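Local coordinates for periplasmic solute binding protein (Pectobacterium atrosepticum, PDB 4RY1) that probably binds a sugar or related solute in the periplasm and delivers it to an ABC-type importer, at residues A[4-9]-A[58-63]; A[62-67]-A[287-292]; A[83-88]-A[298-303]; A[111-116]-A[321-326]; A[247-252]-A[281-286]. One frame throughout, in Å; residues are numbered along the deposited sequence. Where two conformers were deposited one is given.

Contact 1: residues A[4-9]-A[58-63]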
# COMPACT_ATOMS: atom_id res chain seq x y z
N GLU A 4 18.03 -10.30 25.13
CA GLU A 4 18.06 -9.21 24.15
C GLU A 4 17.40 -9.59 22.82
O GLU A 4 17.74 -10.62 22.21
CB GLU A 4 19.50 -8.73 23.92
CG GLU A 4 19.64 -7.53 22.99
CD GLU A 4 21.08 -7.12 22.79
OE1 GLU A 4 21.52 -6.97 21.63
OE2 GLU A 4 21.79 -6.95 23.80
N ILE A 5 16.47 -8.74 22.39
CA ILE A 5 15.83 -8.86 21.09
C ILE A 5 15.96 -7.57 20.28
O ILE A 5 15.93 -6.46 20.82
CB ILE A 5 14.36 -9.32 21.15
CG1 ILE A 5 13.51 -8.34 21.91
CG2 ILE A 5 14.28 -10.69 21.84
CD1 ILE A 5 12.03 -8.65 21.82
N ARG A 6 16.12 -7.74 18.99
CA ARG A 6 16.27 -6.64 18.04
C ARG A 6 15.01 -6.52 17.21
O ARG A 6 14.38 -7.53 16.88
CB ARG A 6 17.43 -6.94 17.10
CG ARG A 6 18.79 -6.98 17.77
CD ARG A 6 19.80 -7.69 16.89
NE ARG A 6 19.85 -7.07 15.58
CZ ARG A 6 20.16 -7.70 14.46
NH1 ARG A 6 20.48 -8.99 14.46
NH2 ARG A 6 20.12 -7.03 13.31
N ILE A 7 14.60 -5.29 16.94
CA ILE A 7 13.39 -5.02 16.11
C ILE A 7 13.69 -3.93 15.08
O ILE A 7 14.24 -2.89 15.43
CB ILE A 7 12.14 -4.64 16.96
CG1 ILE A 7 10.95 -4.32 16.07
CG2 ILE A 7 12.44 -3.52 17.92
CD1 ILE A 7 9.63 -4.24 16.82
N SER A 8 13.38 -4.22 13.82
CA SER A 8 13.48 -3.25 12.75
C SER A 8 12.15 -2.82 12.17
O SER A 8 11.19 -3.59 12.08
CB SER A 8 14.39 -3.74 11.62
OG SER A 8 13.85 -4.85 10.89
N TRP A 9 12.14 -1.58 11.71
CA TRP A 9 11.01 -1.05 10.96
C TRP A 9 11.43 0.17 10.14
O TRP A 9 12.54 0.66 10.30
CB TRP A 9 9.82 -0.68 11.89
CG TRP A 9 10.05 0.57 12.73
CD1 TRP A 9 9.70 1.84 12.40
CD2 TRP A 9 10.71 0.64 13.98
NE1 TRP A 9 10.07 2.70 13.39
CE2 TRP A 9 10.71 2.00 14.37
CE3 TRP A 9 11.30 -0.30 14.83
CZ2 TRP A 9 11.30 2.45 15.55
CZ3 TRP A 9 11.89 0.15 16.00
CH2 TRP A 9 11.86 1.52 16.37
N GLU A 58 19.71 -10.86 10.50
CA GLU A 58 18.48 -10.10 10.61
C GLU A 58 18.00 -9.97 12.08
O GLU A 58 18.31 -10.81 12.93
CB GLU A 58 17.40 -10.75 9.76
CG GLU A 58 16.88 -12.09 10.23
CD GLU A 58 17.68 -13.31 9.76
OE1 GLU A 58 18.89 -13.21 9.43
OE2 GLU A 58 17.07 -14.38 9.74
N PRO A 59 17.23 -8.92 12.36
CA PRO A 59 16.67 -8.78 13.68
C PRO A 59 15.65 -9.84 14.04
O PRO A 59 15.09 -10.51 13.18
CB PRO A 59 16.00 -7.41 13.66
CG PRO A 59 16.19 -6.83 12.32
CD PRO A 59 16.78 -7.86 11.44
N ASP A 60 15.41 -9.97 15.33
CA ASP A 60 14.44 -10.95 15.84
C ASP A 60 13.02 -10.69 15.35
O ASP A 60 12.27 -11.61 15.08
CB ASP A 60 14.45 -10.98 17.37
CG ASP A 60 15.82 -11.32 17.92
OD1 ASP A 60 16.65 -10.39 18.06
OD2 ASP A 60 16.08 -12.51 18.12
N VAL A 61 12.66 -9.40 15.35
CA VAL A 61 11.36 -8.93 14.86
C VAL A 61 11.59 -7.95 13.71
O VAL A 61 12.36 -6.99 13.85
CB VAL A 61 10.51 -8.26 15.95
CG1 VAL A 61 9.17 -7.73 15.39
CG2 VAL A 61 10.22 -9.24 17.05
N MET A 62 10.93 -8.21 12.59
CA MET A 62 11.06 -7.35 11.41
C MET A 62 9.70 -6.86 10.96
O MET A 62 8.78 -7.65 10.78
CB MET A 62 11.65 -8.15 10.24
CG MET A 62 13.05 -8.70 10.48
SD MET A 62 13.49 -10.21 9.47
CE MET A 62 12.69 -11.41 10.58
N ARG A 63 9.60 -5.57 10.67
CA ARG A 63 8.49 -5.10 9.82
C ARG A 63 8.79 -5.54 8.38
O ARG A 63 9.91 -5.35 7.91
CB ARG A 63 8.31 -3.60 9.88
CG ARG A 63 7.02 -3.09 9.25
CD ARG A 63 7.06 -1.59 9.06
NE ARG A 63 5.87 -1.06 8.38
CZ ARG A 63 4.87 -0.41 8.97
NH1 ARG A 63 4.89 -0.20 10.27
NH2 ARG A 63 3.87 0.02 8.21
O HOH W 1 19.04 -10.56 19.21
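Ile-7 and Val-61 are bridged partners in a parallel strand pair in the alpha/beta sheet of a periplasmic binding protein. The strand 3-10 has 33-40 as its other neighbour, and helix 45-55 makes the crossover from there to 61-64. Backbone bonds form the ladder: Val-61 N to Arg-6 O, Ser-8 N to Val-61 O, and Arg-63 N to Ser-8 O. The side chains of Ile-7 and Val-61 lie side by side and point the same way. In each, one branch is anti to the backbone N (chi1 178° in both), and Ile-7 CD1 reaches Val-61 CG1 at 3.8 Å. Leu-305 and Met-309 of helix 299-310 cover Ile-7 on this face. On the face of Ser-8 and Met-62, the Pro-59 ring packs beside the serine, with Pro-59 CG 3.4 Å from Ser-8 OG. In the Arg-6 side chain, chi3 (55°) bends the chain at NE. Pro-59 CA sits 3.7 Å above the Arg-6 guanidinium plane, over its centre. Three polar ends have partners elsewhere: Ser-8 OG is hydrogen-bonded to Tyr-45, Arg-6 NE makes a salt bridge with Glu-38, and Asp-60 OD2 is hydrogen-bonded to Ser-296. Asp-60 OD1 turns to the other strand. It accepts a hydrogen bond from Arg-6 N at 2.9 Å on its anti side, 27° out of the carboxylate plane. A water also donates to Asp-60 OD1 at 2.7 Å and to Glu-4 O at 3.3 Å.

Contact 2: residues A[62-67]-A[287-292]. With GOL (glycerol), chain C.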
# COMPACT_ATOMS: atom_id res chain seq x y z
N MET A 62 10.93 -8.21 12.59
CA MET A 62 11.06 -7.35 11.41
C MET A 62 9.70 -6.86 10.96
O MET A 62 8.78 -7.65 10.78
CB MET A 62 11.65 -8.15 10.24
CG MET A 62 13.05 -8.70 10.48
SD MET A 62 13.49 -10.21 9.47
CE MET A 62 12.69 -11.41 10.58
N ARG A 63 9.60 -5.57 10.67
CA ARG A 63 8.49 -5.10 9.82
C ARG A 63 8.79 -5.54 8.38
O ARG A 63 9.91 -5.35 7.91
CB ARG A 63 8.31 -3.60 9.88
CG ARG A 63 7.02 -3.09 9.25
CD ARG A 63 7.06 -1.59 9.06
NE ARG A 63 5.87 -1.06 8.38
CZ ARG A 63 4.87 -0.41 8.97
NH1 ARG A 63 4.89 -0.20 10.27
NH2 ARG A 63 3.87 0.02 8.21
N ILE A 64 7.81 -6.12 7.72
CA ILE A 64 7.94 -6.52 6.34
C ILE A 64 6.68 -6.16 5.58
O ILE A 64 5.60 -6.05 6.16
CB ILE A 64 8.23 -8.02 6.17
CG1 ILE A 64 7.09 -8.87 6.75
CG2 ILE A 64 9.59 -8.40 6.75
CD1 ILE A 64 7.19 -10.33 6.35
N ASP A 65 6.82 -5.92 4.29
CA ASP A 65 5.67 -5.79 3.41
C ASP A 65 5.15 -7.18 3.03
O ASP A 65 5.93 -8.13 2.81
CB ASP A 65 6.02 -4.95 2.17
CG ASP A 65 5.33 -3.58 2.12
OD1 ASP A 65 4.53 -3.19 2.99
OD2 ASP A 65 5.62 -2.85 1.16
N TRP A 66 3.83 -7.29 2.91
CA TRP A 66 3.18 -8.55 2.50
C TRP A 66 3.71 -9.08 1.16
O TRP A 66 3.88 -10.29 0.96
CB TRP A 66 1.66 -8.34 2.46
CG TRP A 66 0.86 -9.38 1.76
CD1 TRP A 66 0.42 -10.56 2.27
CD2 TRP A 66 0.32 -9.28 0.45
NE1 TRP A 66 -0.33 -11.22 1.33
CE2 TRP A 66 -0.42 -10.43 0.21
CE3 TRP A 66 0.40 -8.30 -0.55
CZ2 TRP A 66 -1.09 -10.65 -0.98
CZ3 TRP A 66 -0.27 -8.51 -1.73
CH2 TRP A 66 -1.00 -9.67 -1.93
N ASN A 67 3.97 -8.17 0.25
CA ASN A 67 4.42 -8.56 -1.08
C ASN A 67 5.87 -9.00 -1.12
O ASN A 67 6.35 -9.39 -2.20
CB ASN A 67 4.14 -7.42 -2.04
CG ASN A 67 4.52 -6.10 -1.47
OD1 ASN A 67 3.90 -5.60 -0.50
ND2 ASN A 67 5.53 -5.50 -2.04
N SER A 287 -1.12 -3.80 5.45
CA SER A 287 -0.26 -2.63 5.25
C SER A 287 1.21 -2.97 5.48
O SER A 287 2.09 -2.35 4.90
CB SER A 287 -0.64 -1.48 6.18
OG SER A 287 -0.27 -1.76 7.52
N SER A 288 1.42 -3.94 6.37
CA SER A 288 2.72 -4.46 6.77
C SER A 288 2.45 -5.58 7.76
O SER A 288 1.34 -5.70 8.29
CB SER A 288 3.62 -3.39 7.40
OG SER A 288 4.37 -2.68 6.41
N LEU A 289 3.49 -6.37 8.01
CA LEU A 289 3.44 -7.51 8.93
C LEU A 289 4.60 -7.36 9.88
O LEU A 289 5.61 -6.76 9.52
CB LEU A 289 3.65 -8.86 8.21
CG LEU A 289 2.92 -9.11 6.88
CD1 LEU A 289 3.40 -10.41 6.23
CD2 LEU A 289 1.47 -9.24 7.15
N PHE A 290 4.48 -7.95 11.07
CA PHE A 290 5.65 -8.26 11.88
C PHE A 290 5.96 -9.74 11.75
O PHE A 290 5.07 -10.58 11.94
CB PHE A 290 5.46 -7.93 13.36
CG PHE A 290 5.63 -6.47 13.70
CD1 PHE A 290 6.77 -5.75 13.35
CD2 PHE A 290 4.65 -5.81 14.45
CE1 PHE A 290 6.91 -4.41 13.69
CE2 PHE A 290 4.81 -4.49 14.80
CZ PHE A 290 5.91 -3.78 14.41
N ALA A 291 7.22 -10.03 11.42
CA ALA A 291 7.74 -11.40 11.30
C ALA A 291 8.84 -11.61 12.33
O ALA A 291 9.54 -10.68 12.70
CB ALA A 291 8.30 -11.62 9.90
N ILE A 292 8.99 -12.85 12.77
CA ILE A 292 10.07 -13.29 13.66
C ILE A 292 11.13 -14.05 12.84
O ILE A 292 10.80 -14.86 11.99
CB ILE A 292 9.54 -14.18 14.80
CG1 ILE A 292 8.56 -13.38 15.67
CG2 ILE A 292 10.67 -14.74 15.65
CD1 ILE A 292 7.87 -14.19 16.76
C1 GOL C . 1.52 -0.69 2.20
O1 GOL C . 1.03 -0.34 3.49
C2 GOL C . 2.93 -0.09 2.02
O2 GOL C . 3.88 -0.65 2.95
C3 GOL C . 3.47 -0.23 0.59
O3 GOL C . 3.37 -1.57 0.15
O HOH W 2 1.24 0.87 8.04
O HOH W 3 3.84 0.58 5.34
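Ile-64 packs on Leu-289 and Ala-291 in an antiparallel strand pair, 61-64 with 284-292, of the mixed sheet of this alpha/beta binding-protein fold. The strands are joined at two hydrogen-bonded pairs, Met-62 with Ala-291 and Ile-64 with Leu-289. Between them lies the non-hydrogen-bonded pair Arg-63 and Phe-290. On the apolar face, Ile-64 CG1 lies 3.7 Å from Leu-289 CB. Ile-64 CD1 packs against Leu-289 CD1 at 3.8 Å and the small Ala-291 CB at 3.9 Å. The Met-62 chain bends at chi3 (-83°), and its CE rests 3.8 Å from Ile-292 C. On the other face, the Phe-290 ring turns its edge to Met-62 O and Arg-63 N. Ser-288 CB lies over one face of the Arg-63 guanidinium, and Arg-63 NE makes a weak hydrogen bond to Ser-288 OG. Trp-10 adds a cation-pi contact. A glycerol, probably from the crystallisation liquor, bridges Asp-65 and Ser-287. Its O2 donates to Asp-65 OD1 at 2.6 Å and its O1 to Ser-287 O at 2.7 Å.

Contact 3: residues A[83-88]-A[298-303]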
# COMPACT_ATOMS: atom_id res chain seq x y z
N ASN A 83 2.32 -19.63 14.14
CA ASN A 83 1.38 -20.56 14.76
C ASN A 83 1.98 -21.23 16.00
O ASN A 83 1.24 -21.66 16.87
CB ASN A 83 0.85 -21.63 13.78
CG ASN A 83 0.06 -21.05 12.61
OD1 ASN A 83 0.20 -21.49 11.44
ND2 ASN A 83 -0.80 -20.12 12.91
N LYS A 84 3.31 -21.31 16.06
CA LYS A 84 4.00 -21.83 17.26
C LYS A 84 3.87 -20.95 18.50
O LYS A 84 4.16 -21.39 19.61
CB LYS A 84 5.48 -22.07 16.96
CG LYS A 84 5.72 -23.14 15.93
CD LYS A 84 7.21 -23.19 15.66
CE LYS A 84 7.64 -24.28 14.71
NZ LYS A 84 9.12 -24.22 14.70
N GLN A 85 3.43 -19.70 18.30
CA GLN A 85 3.22 -18.76 19.40
C GLN A 85 1.78 -18.26 19.41
O GLN A 85 1.51 -17.12 19.80
CB GLN A 85 4.20 -17.60 19.30
CG GLN A 85 5.65 -18.04 19.39
CD GLN A 85 6.10 -18.60 20.74
OE1 GLN A 85 7.13 -19.28 20.81
NE2 GLN A 85 5.37 -18.30 21.80
N LYS A 86 0.87 -19.13 19.01
CA LYS A 86 -0.56 -18.79 18.94
C LYS A 86 -1.08 -18.15 20.22
O LYS A 86 -1.83 -17.16 20.17
CB LYS A 86 -1.41 -20.01 18.57
CG LYS A 86 -2.90 -19.76 18.78
CD LYS A 86 -3.81 -20.63 17.94
CE LYS A 86 -4.93 -19.79 17.32
NZ LYS A 86 -5.00 -19.91 15.84
N ASP A 87 -0.73 -18.72 21.37
CA ASP A 87 -1.28 -18.24 22.65
C ASP A 87 -0.72 -16.88 23.08
O ASP A 87 -1.46 -15.98 23.51
CB ASP A 87 -1.08 -19.27 23.76
CG ASP A 87 -1.89 -20.53 23.53
OD1 ASP A 87 -2.99 -20.44 22.96
OD2 ASP A 87 -1.41 -21.62 23.92
N ILE A 88 0.59 -16.73 22.95
CA ILE A 88 1.25 -15.46 23.27
C ILE A 88 0.74 -14.35 22.36
O ILE A 88 0.42 -13.25 22.82
CB ILE A 88 2.79 -15.58 23.18
CG1 ILE A 88 3.35 -16.49 24.28
CG2 ILE A 88 3.45 -14.19 23.25
CD1 ILE A 88 3.41 -15.86 25.65
N HIS A 298 15.18 -16.16 20.74
CA HIS A 298 14.17 -15.72 21.70
C HIS A 298 12.79 -15.50 21.02
O HIS A 298 12.20 -14.42 21.14
CB HIS A 298 14.64 -14.40 22.36
CG HIS A 298 15.95 -14.50 23.07
ND1 HIS A 298 16.12 -15.20 24.23
CD2 HIS A 298 17.15 -13.95 22.78
CE1 HIS A 298 17.37 -15.12 24.63
NE2 HIS A 298 18.03 -14.36 23.76
N PRO A 299 12.27 -16.50 20.31
CA PRO A 299 11.01 -16.29 19.61
C PRO A 299 9.83 -15.99 20.53
O PRO A 299 8.94 -15.24 20.18
CB PRO A 299 10.79 -17.62 18.87
CG PRO A 299 11.57 -18.62 19.67
CD PRO A 299 12.80 -17.85 20.05
N LYS A 300 9.84 -16.56 21.72
CA LYS A 300 8.79 -16.25 22.67
C LYS A 300 8.77 -14.75 23.04
O LYS A 300 7.72 -14.10 23.01
CB LYS A 300 8.97 -17.10 23.91
CG LYS A 300 7.90 -16.85 24.93
CD LYS A 300 8.11 -17.75 26.11
CE LYS A 300 6.76 -18.04 26.71
NZ LYS A 300 6.19 -16.74 27.16
N GLU A 301 9.92 -14.21 23.41
CA GLU A 301 10.06 -12.80 23.77
C GLU A 301 9.75 -11.89 22.58
O GLU A 301 9.11 -10.84 22.73
CB GLU A 301 11.46 -12.52 24.36
CG GLU A 301 11.70 -13.14 25.74
CD GLU A 301 12.11 -14.60 25.75
OE1 GLU A 301 12.28 -15.25 24.68
OE2 GLU A 301 12.25 -15.11 26.87
N ALA A 302 10.18 -12.30 21.40
CA ALA A 302 9.83 -11.58 20.17
C ALA A 302 8.30 -11.51 20.01
O ALA A 302 7.73 -10.44 19.76
CB ALA A 302 10.47 -12.27 18.95
N ALA A 303 7.64 -12.65 20.17
CA ALA A 303 6.18 -12.71 20.12
C ALA A 303 5.53 -11.85 21.21
O ALA A 303 4.49 -11.22 20.98
CB ALA A 303 5.70 -14.14 20.23
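Ile-88 and Gln-85 meet Ala-303 and Lys-300 where the short helix 86-89 leans on the first turns of helix 299-310. The centre of this contact lies about 27 Å from that of the chain. The apolar contacts centre on the Ala-303 methyl group. Ala-303 CB touches Ile-88 CG2 at 3.8 Å and Gln-85 CB at 3.9 Å, so it meets both side chains. Ile-88 CG2 is the branch anti to the backbone N, and it also comes within 3.7 Å of Ala-303 C. Mixed contacts lie beside it. The Gln-85 chain bends at chi2 (-67°), and its amide lies against the helix backbone, with OE1 3.9 Å from Lys-300 CA. The Lys-300 chain crosses Ile-88 at about a right angle. It bends at chi4 (-62°), which brings NZ to 3.3 Å from Ile-88 CD1. This is contact of an ammonium group with a methyl, not a polar bond. Among backbone interactions, both segments supply a helix start. Gln-85 and His-298 occupy N-cap positions, and Ala-302 N bonds to His-298 O at 2.9 Å. Ile-292 of strand 284-292 also touches Ala-303. The arrangement is helix-to-helix packing at the surface of a layered alpha/beta lobe, of the kind found in periplasmic binding proteins.

Contact 4: residues A[111-116]-A[321-326]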
# COMPACT_ATOMS: atom_id res chain seq x y z
N LEU A 111 2.46 -11.38 11.11
CA LEU A 111 1.21 -10.99 11.73
C LEU A 111 0.82 -9.61 11.15
O LEU A 111 1.55 -8.63 11.34
CB LEU A 111 1.36 -10.89 13.23
CG LEU A 111 0.12 -10.57 14.06
CD1 LEU A 111 -1.06 -11.47 13.72
CD2 LEU A 111 0.50 -10.67 15.54
N PRO A 112 -0.29 -9.51 10.42
CA PRO A 112 -0.66 -8.20 9.92
C PRO A 112 -0.84 -7.16 11.00
O PRO A 112 -1.52 -7.40 11.99
CB PRO A 112 -1.98 -8.46 9.19
CG PRO A 112 -1.82 -9.86 8.72
CD PRO A 112 -1.16 -10.56 9.87
N ILE A 113 -0.21 -6.01 10.80
CA ILE A 113 -0.30 -4.91 11.76
C ILE A 113 -1.63 -4.18 11.61
O ILE A 113 -2.26 -3.77 12.59
CB ILE A 113 0.88 -3.96 11.60
CG1 ILE A 113 2.19 -4.71 11.87
CG2 ILE A 113 0.76 -2.76 12.53
CD1 ILE A 113 3.42 -4.00 11.34
N SER A 114 -2.01 -3.99 10.35
CA SER A 114 -3.28 -3.42 9.94
C SER A 114 -3.55 -3.92 8.53
O SER A 114 -2.63 -4.25 7.77
CB SER A 114 -3.26 -1.90 9.96
OG SER A 114 -2.31 -1.40 9.09
N MET A 115 -4.83 -3.94 8.17
CA MET A 115 -5.25 -4.11 6.79
C MET A 115 -5.38 -2.72 6.21
O MET A 115 -5.64 -1.75 6.93
CB MET A 115 -6.56 -4.92 6.71
CG MET A 115 -6.40 -6.38 7.17
SD MET A 115 -5.15 -7.45 6.31
CE MET A 115 -5.99 -7.54 4.73
N THR A 116 -5.24 -2.63 4.90
CA THR A 116 -5.37 -1.36 4.18
C THR A 116 -5.93 -1.60 2.79
O THR A 116 -5.85 -2.71 2.25
CB THR A 116 -4.01 -0.62 4.12
OG1 THR A 116 -4.20 0.72 3.67
CG2 THR A 116 -3.01 -1.29 3.21
N LEU A 321 -2.56 5.37 15.60
CA LEU A 321 -2.84 5.09 14.18
C LEU A 321 -1.59 5.21 13.29
O LEU A 321 -1.71 5.25 12.07
CB LEU A 321 -3.93 6.03 13.65
CG LEU A 321 -5.29 5.79 14.32
CD1 LEU A 321 -6.28 6.86 13.89
CD2 LEU A 321 -5.86 4.43 13.93
N GLN A 322 -0.41 5.17 13.89
CA GLN A 322 0.82 5.36 13.13
C GLN A 322 1.17 4.23 12.15
O GLN A 322 1.98 4.44 11.25
CB GLN A 322 1.98 5.58 14.09
CG GLN A 322 1.88 6.88 14.86
CD GLN A 322 1.90 8.08 13.96
OE1 GLN A 322 2.67 8.16 13.03
NE2 GLN A 322 1.01 9.03 14.25
N ASN A 323 0.55 3.07 12.33
CA ASN A 323 0.67 1.95 11.40
C ASN A 323 -0.66 1.63 10.71
O ASN A 323 -0.85 0.53 10.21
CB ASN A 323 1.15 0.69 12.11
CG ASN A 323 2.46 0.85 12.83
OD1 ASN A 323 2.62 0.39 14.00
ND2 ASN A 323 3.40 1.43 12.17
N GLY A 324 -1.60 2.57 10.74
CA GLY A 324 -2.91 2.35 10.17
C GLY A 324 -3.92 1.87 11.20
O GLY A 324 -3.67 1.89 12.40
N MET A 325 -5.09 1.50 10.71
CA MET A 325 -6.15 1.03 11.60
C MET A 325 -5.84 -0.38 12.12
O MET A 325 -5.70 -1.30 11.32
CB MET A 325 -7.49 1.03 10.86
CG MET A 325 -7.99 2.43 10.54
SD MET A 325 -8.80 3.40 11.89
CE MET A 325 -10.51 2.73 11.72
N PRO A 326 -5.70 -0.56 13.44
CA PRO A 326 -5.20 -1.86 13.96
C PRO A 326 -5.97 -3.06 13.45
O PRO A 326 -7.21 -3.04 13.41
CB PRO A 326 -5.40 -1.72 15.45
CG PRO A 326 -5.16 -0.27 15.69
CD PRO A 326 -5.75 0.44 14.52
O HOH W 4 -6.95 -3.36 10.02
O HOH W 5 -5.19 0.90 7.85
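Ser-114 and Asn-323 anchor a loop to a strand in a buried contact near the middle of this two-lobed binding-protein fold. The strand is 107-123, at the point where it turns a corner at Ile-113. The loop joins helices 313-319 and 329-337 and opens with a type I turn from Leu-321 to Gly-324. The direct polar link is one hydrogen bond. Ser-114 OG lies between the backbone N and the carbonyl carbon (chi1 61°) and donates to Asn-323 O at 2.7 Å, in the carbonyl plane. The same hydroxyl is also hydrogen-bonded to Ser-287 OG, so it links the loop to its own strand and to the corner of 284-292. Beside it is an apolar touch: Ile-113 CG2 packs on Asn-323 CB at 3.5 Å, the two side chains meeting at a slant. Gly-324 follows with a positive phi (94°), and Gly-324 N closes the turn on Leu-321 O at 3.0 Å. Farther along, water joins the two backbones. One water accepts from Met-325 N at 2.9 Å and donates to Met-115 O at 2.8 Å. The other accepts from Met-115 N at 2.9 Å and donates to Met-325 O at 2.7 Å.

Contact 5: residues A[247-252]-A[281-286]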
# COMPACT_ATOMS: atom_id res chain seq x y z
N TYR A 247 -4.69 8.19 -5.32
CA TYR A 247 -5.22 6.84 -5.12
C TYR A 247 -4.24 6.11 -4.22
O TYR A 247 -3.32 5.45 -4.68
CB TYR A 247 -5.37 6.13 -6.47
CG TYR A 247 -5.94 4.74 -6.47
CD1 TYR A 247 -7.23 4.48 -6.02
CD2 TYR A 247 -5.21 3.69 -7.01
CE1 TYR A 247 -7.75 3.19 -6.09
CE2 TYR A 247 -5.74 2.41 -7.08
CZ TYR A 247 -7.02 2.17 -6.63
OH TYR A 247 -7.51 0.87 -6.71
N LEU A 248 -4.46 6.21 -2.91
CA LEU A 248 -3.49 5.76 -1.91
C LEU A 248 -3.98 4.54 -1.17
O LEU A 248 -5.18 4.37 -0.96
CB LEU A 248 -3.29 6.85 -0.85
CG LEU A 248 -2.74 8.17 -1.36
CD1 LEU A 248 -2.73 9.19 -0.23
CD2 LEU A 248 -1.36 8.00 -1.98
N TRP A 249 -3.04 3.73 -0.68
CA TRP A 249 -3.37 2.84 0.43
C TRP A 249 -3.81 3.73 1.60
O TRP A 249 -3.15 4.73 1.88
CB TRP A 249 -2.18 1.99 0.85
CG TRP A 249 -1.71 1.01 -0.15
CD1 TRP A 249 -0.50 1.00 -0.79
CD2 TRP A 249 -2.42 -0.15 -0.61
NE1 TRP A 249 -0.43 -0.09 -1.62
CE2 TRP A 249 -1.59 -0.80 -1.53
CE3 TRP A 249 -3.68 -0.71 -0.33
CZ2 TRP A 249 -1.98 -1.98 -2.19
CZ3 TRP A 249 -4.07 -1.87 -0.98
CH2 TRP A 249 -3.22 -2.50 -1.89
N ASP A 250 -4.85 3.35 2.34
CA ASP A 250 -5.24 4.22 3.47
C ASP A 250 -4.12 4.35 4.51
O ASP A 250 -4.05 5.35 5.23
CB ASP A 250 -6.63 3.90 4.06
CG ASP A 250 -6.81 2.46 4.48
OD1 ASP A 250 -6.01 2.00 5.33
OD2 ASP A 250 -7.77 1.80 4.01
N SER A 251 -3.21 3.37 4.55
CA SER A 251 -2.04 3.40 5.43
C SER A 251 -1.01 4.48 5.04
O SER A 251 -0.07 4.75 5.80
CB SER A 251 -1.37 2.02 5.43
OG SER A 251 -0.93 1.68 4.14
N ALA A 252 -1.19 5.09 3.88
CA ALA A 252 -0.32 6.18 3.41
C ALA A 252 -0.91 7.57 3.62
O ALA A 252 -0.28 8.58 3.35
CB ALA A 252 -0.02 6.00 1.93
N GLY A 281 -13.85 -4.66 -7.46
CA GLY A 281 -12.46 -4.26 -7.69
C GLY A 281 -11.79 -3.67 -6.46
O GLY A 281 -10.72 -3.10 -6.56
N LEU A 282 -12.43 -3.82 -5.29
CA LEU A 282 -11.86 -3.34 -4.02
C LEU A 282 -10.55 -4.03 -3.77
O LEU A 282 -10.44 -5.25 -3.83
CB LEU A 282 -12.81 -3.63 -2.85
CG LEU A 282 -12.36 -3.15 -1.46
CD1 LEU A 282 -12.25 -1.64 -1.45
CD2 LEU A 282 -13.28 -3.65 -0.36
N THR A 283 -9.54 -3.23 -3.50
CA THR A 283 -8.15 -3.71 -3.49
C THR A 283 -7.57 -3.50 -2.10
O THR A 283 -7.41 -2.37 -1.64
CB THR A 283 -7.33 -2.97 -4.55
OG1 THR A 283 -7.97 -3.19 -5.82
CG2 THR A 283 -5.89 -3.45 -4.61
N SER A 284 -7.31 -4.61 -1.43
CA SER A 284 -6.86 -4.62 -0.04
C SER A 284 -5.72 -5.59 0.19
O SER A 284 -5.60 -6.61 -0.50
CB SER A 284 -7.99 -4.98 0.92
OG SER A 284 -9.17 -4.21 0.72
N LYS A 285 -4.92 -5.28 1.20
CA LYS A 285 -3.81 -6.15 1.63
C LYS A 285 -3.35 -5.72 3.00
O LYS A 285 -3.73 -4.65 3.48
CB LYS A 285 -2.63 -6.06 0.68
CG LYS A 285 -1.89 -4.73 0.71
CD LYS A 285 -0.58 -4.77 -0.05
CE LYS A 285 0.27 -3.55 0.21
NZ LYS A 285 1.64 -3.66 -0.39
N PRO A 286 -2.52 -6.54 3.66
CA PRO A 286 -1.90 -6.02 4.89
C PRO A 286 -1.05 -4.81 4.60
O PRO A 286 -0.28 -4.83 3.64
CB PRO A 286 -1.03 -7.18 5.36
CG PRO A 286 -1.62 -8.40 4.74
CD PRO A 286 -2.09 -7.91 3.39
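Lys-285 runs across one face of the Trp-249 indole near the centre of the chain, where strands of the mixed sheet of this binding-protein fold meet. Strands 245-249 and 284-292 both pair with 107-123, each through its own backbone bonds, and side chains span the distance between them. The lysine starts at a CB that points toward Trp-249. CG lies between the backbone N and the carbonyl carbon (chi1 69°), and from there the chain is extended. CG makes a CH-pi contact, 4.0 Å from the centroid of the six-membered ring of Trp-249 and 25° off its normal. CD follows, 3.8 Å from Trp-249 CZ2. CE comes 3.6 Å from Trp-249 CZ2, on the same face but offset toward the rim. The tip, NZ, passes on to polar partners: a salt bridge with Glu-369, a hydrogen bond to Asn-67 and one to a glycerol. Arg-118 adds a cation-pi contact to the same indole. Thr-283 meets the far end of the ring system, with its CG2 3.9 Å from Trp-249 CH2 and its carbonyl O 3.4 Å from Trp-249 CZ3. The Thr-283 hydroxyl is turned to its own segment, and OG1 donates to Gly-281 O at 2.8 Å.

In the fold
Contacts 1, 2, 4 and 5 all reach one mixed sheet. Contacts 1 and 2 share Met-62 and Arg-63, with centres about 11 Å apart. Contact 3 lies at the outer end: its helix 299-310 lays Ala-302 on Val-61 of contact 1 and on Ile-292 of contact 2. Contacts 2 and 4 are tied by a backbone hydrogen bond between Phe-290 O and Leu-111 N at 2.9 Å. Contacts 4 and 5 are tied by a hydrogen bond between Thr-116 OG1 and Asp-250 OD1 at 2.8 Å. One glycerol bonds to Asp-65 and Ser-287 of contact 2 and to Lys-285 and Ser-251 of contact 5, and may mark the solute cleft. Contact 3 is remote from contact 5, their centres about 29 Å apart.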